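PDB 1TWI: diaminopimelate decarboxylase from Methanocaldococcus jannaschii, which catalyses the pyridoxal 5'-phosphate-dependent decarboxylation of meso-diaminopimelate to L-lysine, the last step of lysine biosynthesis by the diaminopimelate pathway. Local coordinates for the interface of chains A and B. Residues are numbered along the deposited sequence; one frame, centred on the assembly and turned at random. Chains: chain A/B, Diaminopimelate decarboxylase.

Contact 1: the interface of chains A and B. Residues chain A 358-359, 395-396; chain B 69, 333, 387, 391.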
loop_
_atom_site.group_PDB
_atom_site.type_symbol
_atom_site.label_atom_id
_atom_site.label_comp_id
_atom_site.label_asym_id
_atom_site.label_seq_id
_atom_site.Cartn_x
_atom_site.Cartn_y
_atom_site.Cartn_z
ATOM N N CYS A 358 -10.595 -6.433 -5.384
ATOM C CA CYS A 358 -11.617 -6.891 -4.408
ATOM C C CYS A 358 -11.931 -5.947 -3.280
ATOM O O CYS A 358 -12.872 -6.194 -2.531
ATOM C CB CYS A 358 -11.158 -8.139 -3.673
ATOM S SG CYS A 358 -9.626 -7.819 -2.658
ATOM N N GLU A 359 -11.124 -4.919 -3.128
ATOM C CA GLU A 359 -11.215 -3.960 -2.041
ATOM C C GLU A 359 -12.322 -2.931 -2.292
ATOM O O GLU A 359 -12.371 -2.299 -3.347
ATOM C CB GLU A 359 -9.840 -3.257 -1.912
ATOM C CG GLU A 359 -9.235 -3.100 -0.541
ATOM C CD GLU A 359 -9.562 -4.235 0.345
ATOM O OE1 GLU A 359 -10.555 -4.102 1.067
ATOM O OE2 GLU A 359 -8.864 -5.265 0.315
ATOM N N TYR A 395 -0.798 -5.968 -5.046
ATOM C CA TYR A 395 -2.029 -6.485 -4.445
ATOM C C TYR A 395 -3.005 -7.040 -5.479
ATOM O O TYR A 395 -3.211 -6.424 -6.538
ATOM C CB TYR A 395 -2.682 -5.392 -3.588
ATOM C CG TYR A 395 -3.865 -5.863 -2.789
ATOM C CD1 TYR A 395 -3.808 -7.043 -2.045
ATOM C CD2 TYR A 395 -5.023 -5.065 -2.710
ATOM C CE1 TYR A 395 -4.892 -7.430 -1.213
ATOM C CE2 TYR A 395 -6.097 -5.422 -1.913
ATOM C CZ TYR A 395 -6.021 -6.624 -1.157
ATOM O OH TYR A 395 -7.099 -7.005 -0.386
ATOM N N ASN A 396 -3.583 -8.203 -5.168
ATOM C CA ASN A 396 -4.504 -8.946 -6.064
ATOM C C ASN A 396 -3.688 -9.555 -7.220
ATOM O O ASN A 396 -4.244 -9.876 -8.251
ATOM C CB ASN A 396 -5.641 -8.056 -6.642
ATOM C CG ASN A 396 -6.759 -7.807 -5.634
ATOM O OD1 ASN A 396 -6.535 -7.752 -4.414
ATOM N ND2 ASN A 396 -7.947 -7.658 -6.133
ATOM N N LYS B 69 -6.156 -13.419 -2.771
ATOM C CA LYS B 69 -5.792 -12.044 -2.454
ATOM C C LYS B 69 -5.138 -11.942 -1.075
ATOM O O LYS B 69 -4.329 -11.040 -0.807
ATOM C CB LYS B 69 -7.023 -11.115 -2.588
ATOM C CG LYS B 69 -8.127 -11.460 -1.579
ATOM C CD LYS B 69 -9.513 -11.227 -2.212
ATOM C CE LYS B 69 -10.040 -12.554 -2.696
ATOM N NZ LYS B 69 -11.099 -12.461 -3.619
ATOM N N TYR B 333 -5.088 0.825 8.071
ATOM C CA TYR B 333 -6.377 0.693 8.730
ATOM C C TYR B 333 -6.289 0.922 10.202
ATOM O O TYR B 333 -7.274 0.748 10.896
ATOM C CB TYR B 333 -6.928 -0.726 8.525
ATOM C CG TYR B 333 -6.893 -1.253 7.091
ATOM C CD1 TYR B 333 -7.805 -0.820 6.142
ATOM C CD2 TYR B 333 -5.917 -2.154 6.683
ATOM C CE1 TYR B 333 -7.737 -1.278 4.799
ATOM C CE2 TYR B 333 -5.834 -2.615 5.353
ATOM C CZ TYR B 333 -6.749 -2.170 4.417
ATOM O OH TYR B 333 -6.676 -2.621 3.105
ATOM N N TYR B 387 -2.954 -10.603 3.936
ATOM C CA TYR B 387 -2.835 -9.156 3.645
ATOM C C TYR B 387 -1.553 -8.581 4.265
ATOM O O TYR B 387 -1.525 -7.437 4.774
ATOM C CB TYR B 387 -4.123 -8.424 4.146
ATOM C CG TYR B 387 -5.403 -9.108 3.606
ATOM C CD1 TYR B 387 -5.727 -9.067 2.225
ATOM C CD2 TYR B 387 -6.204 -9.898 4.449
ATOM C CE1 TYR B 387 -6.815 -9.801 1.702
ATOM C CE2 TYR B 387 -7.288 -10.637 3.955
ATOM C CZ TYR B 387 -7.582 -10.577 2.573
ATOM O OH TYR B 387 -8.642 -11.282 2.105
ATOM N N MET B 391 0.338 -7.284 0.359
ATOM C CA MET B 391 0.180 -5.857 0.160
ATOM C C MET B 391 1.558 -5.174 0.379
ATOM O O MET B 391 1.649 -3.938 0.412
ATOM C CB MET B 391 -0.856 -5.290 1.148
ATOM C CG MET B 391 -2.254 -5.847 0.939
ATOM S SD MET B 391 -3.519 -4.985 1.933
ATOM C CE MET B 391 -3.602 -3.500 0.916
HETATM O O HOH W 1 -2.947 -9.993 -3.185
#

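Contact 2: the interface of chains A and B. Residues chain A 72-74, 96-97, 100; chain B 397, 424, 427.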
loop_
_atom_site.group_PDB
_atom_site.type_symbol
_atom_site.label_atom_id
_atom_site.label_comp_id
_atom_site.label_asym_id
_atom_site.label_seq_id
_atom_site.Cartn_x
_atom_site.Cartn_y
_atom_site.Cartn_z
ATOM N N ALA A 72 11.075 7.821 -6.829
ATOM C CA ALA A 72 12.508 7.589 -7.039
ATOM C C ALA A 72 12.790 6.800 -8.322
ATOM O O ALA A 72 13.810 6.107 -8.411
ATOM C CB ALA A 72 13.149 6.856 -5.811
ATOM N N ASN A 73 11.897 6.903 -9.308
ATOM C CA ASN A 73 12.121 6.235 -10.583
ATOM C C ASN A 73 13.461 6.801 -11.146
ATOM O O ASN A 73 13.691 8.038 -11.154
ATOM C CB ASN A 73 10.947 6.480 -11.555
ATOM C CG ASN A 73 11.310 6.098 -12.983
ATOM O OD1 ASN A 73 11.976 6.862 -13.686
ATOM N ND2 ASN A 73 10.917 4.901 -13.404
ATOM N N LEU A 74 14.343 5.914 -11.637
ATOM C CA LEU A 74 15.681 6.349 -12.044
ATOM C C LEU A 74 15.715 7.431 -13.106
ATOM O O LEU A 74 16.604 8.289 -13.098
ATOM C CB LEU A 74 16.555 5.131 -12.499
ATOM C CG LEU A 74 18.084 5.352 -12.649
ATOM C CD1 LEU A 74 18.665 5.846 -11.306
ATOM C CD2 LEU A 74 18.779 3.980 -13.047
ATOM N N TYR A 96 21.385 4.960 -2.574
ATOM C CA TYR A 96 21.972 4.223 -3.708
ATOM C C TYR A 96 21.454 4.857 -5.012
ATOM O O TYR A 96 22.210 5.154 -5.940
ATOM C CB TYR A 96 21.500 2.755 -3.591
ATOM C CG TYR A 96 22.108 1.788 -4.552
ATOM C CD1 TYR A 96 23.332 1.196 -4.248
ATOM C CD2 TYR A 96 21.447 1.418 -5.723
ATOM C CE1 TYR A 96 23.897 0.250 -5.093
ATOM C CE2 TYR A 96 22.006 0.439 -6.597
ATOM C CZ TYR A 96 23.242 -0.123 -6.244
ATOM O OH TYR A 96 23.860 -1.075 -7.032
ATOM N N ILE A 97 20.140 5.026 -5.120
ATOM C CA ILE A 97 19.591 5.644 -6.326
ATOM C C ILE A 97 20.126 7.099 -6.525
ATOM O O ILE A 97 20.434 7.494 -7.672
ATOM C CB ILE A 97 18.020 5.634 -6.275
ATOM C CG1 ILE A 97 17.496 4.204 -6.427
ATOM C CG2 ILE A 97 17.438 6.472 -7.365
ATOM C CD1 ILE A 97 16.023 4.101 -5.943
ATOM N N LEU A 100 23.598 6.749 -7.885
ATOM C CA LEU A 100 23.579 6.292 -9.270
ATOM C C LEU A 100 22.947 7.379 -10.181
ATOM O O LEU A 100 23.092 7.344 -11.396
ATOM C CB LEU A 100 22.795 4.982 -9.438
ATOM C CG LEU A 100 23.575 3.764 -8.864
ATOM C CD1 LEU A 100 22.835 2.447 -9.279
ATOM C CD2 LEU A 100 25.046 3.767 -9.391
ATOM N N ALA B 397 11.876 3.256 -1.028
ATOM C CA ALA B 397 12.876 2.428 -1.716
ATOM C C ALA B 397 13.461 1.363 -0.788
ATOM O O ALA B 397 14.666 1.229 -0.636
ATOM C CB ALA B 397 14.034 3.307 -2.381
ATOM N N ILE B 424 15.521 -0.892 -8.837
ATOM C CA ILE B 424 15.517 -0.176 -10.116
ATOM C C ILE B 424 15.519 -1.070 -11.349
ATOM O O ILE B 424 15.704 -0.581 -12.485
ATOM C CB ILE B 424 16.780 0.773 -10.208
ATOM C CG1 ILE B 424 18.066 -0.029 -9.917
ATOM C CG2 ILE B 424 16.635 1.927 -9.232
ATOM C CD1 ILE B 424 19.395 0.811 -10.208
ATOM N N ASP B 427 13.305 0.169 -14.162
ATOM C CA ASP B 427 13.431 1.588 -14.573
ATOM C C ASP B 427 14.304 1.716 -15.780
ATOM O O ASP B 427 15.296 0.996 -15.912
ATOM C CB ASP B 427 14.013 2.475 -13.439
ATOM C CG ASP B 427 13.163 2.497 -12.178
ATOM O OD1 ASP B 427 12.066 1.887 -12.140
ATOM O OD2 ASP B 427 13.611 3.180 -11.197
HETATM O O HOH W 2 9.879 3.248 -11.285
HETATM O O HOH W 3 12.955 3.395 -8.477
#

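Contact 1: the interface of chains A and B
A:Tyr395 reaches across the dimer boundary and packs against B:Met391 and B:Tyr387 beside the active site of chain B. In the apolar contacts, B:Met391 runs parallel to the A:Tyr395 side chain, with its CG over the ring face 4.0 Å from the centroid of A:Tyr395, a CH-pi contact. The bend at the end of the methionine chain (chi3 76°) also lays the CE methyl over the same ring; a flexible thioether chain suits a flat aromatic surface. The phenol oxygen OH of A:Tyr395 comes to 3.5 Å from CE1 of B:Tyr387, whose ring meets A:Tyr395 CE1 at its edge and in its plane. Farther along, A:Cys358 SG touches the aliphatic stem of B:Lys69, 3.4 Å from CD.

Polar contacts order the chain A side and tie it to chain B through water. A:Tyr395 OH donates to the carboxylate oxygen OE2 of A:Glu359 at 2.6 Å, meeting it nearly along its C-O axis, so the tyrosine steadies an acid that belongs to the substrate site. OD1 of A:Asn396 sits over the ring centre on the face opposite B:Met391. A water joins the subunits through backbone groups: it lies 2.7 Å from A:Asn396 N and 2.9 Å from B:Lys69 O.

B:Lys69 is the lysine that holds pyridoxal phosphate as an internal aldimine, a linkage absent here, and A:Cys358 is the likely proton donor. B:Lys69 sits in the 3-10 helix 68-70 just after strand 62-67 of the barrel domain, whereas A:Cys358 and A:Tyr395 come from loops of the partner, making the active site a shared one.

Contact 2: the interface of chains A and B
B:Asp427 meets the start of helix 74-82 of chain A, its carboxylate set against A:Asn73 and A:Leu74. The direct hydrogen bond runs from the backbone N of A:Leu74 to OD2 of B:Asp427, 2.9 Å long and fairly straight (159° at H), although the donor stands 45° out of the carboxylate plane. Aspartate suits this place because its short acidic side chain can cap the first turn of a helix, where the helix dipole would probably favour a negative charge. Here the cap comes from the other subunit.

Two waters extend this grip. One bridges A:Ala72 O and B:Asp427 OD2, giving that oxygen a second partner. The other lies 2.7 Å from B:Asp427 OD1 and 2.9 Å from A:Asn73 ND2; the asparagine amide thus serves the second carboxylate oxygen indirectly, while the asparagine and aspartate side chains run antiparallel.

Apolar packing is led by B:Ile424, which has 86 Å² hidden by chain A. Its two branches divide the contact: the CG2 methyl lies 3.7 Å from CG1 of A:Ile97, and CD1 reaches A:Leu100, set roughly perpendicular to the leucine side chain. A chi1 of 52° tucks CG1 in between the two backbone branches and sets CG2 opposite the carbonyl carbon, so the two arms diverge, while the extended chi2 carries CD1 on towards helix 92-100. Branched aliphatic residues suit such a surface, since they fill its contours without needing polar partners. A:Leu74 CB adds a contact with B:Asp427 CB, and the small B:Ala397 places its CB methyl 4.2 Å from CD1 of A:Ile97.

The centres of the C-alpha atoms of contact 1 and contact 2 lie about 26 Å apart on the same two-fold symmetric interface, and each has a twin with the chains exchanged. They share no residue, but they draw on neighbouring stretches: the loop of Asn396 in contact 1 continues into Ala397 in contact 2, and Lys69 lies shortly before Ala72. Chain A lends its loop to chain B in contact 1, whereas in contact 2 chain B supplies the corresponding stretch. Contact 2, its centre about 29 Å from A:Cys358, probably helps hold together the homodimer, without which the composite active site at contact 1 would not form.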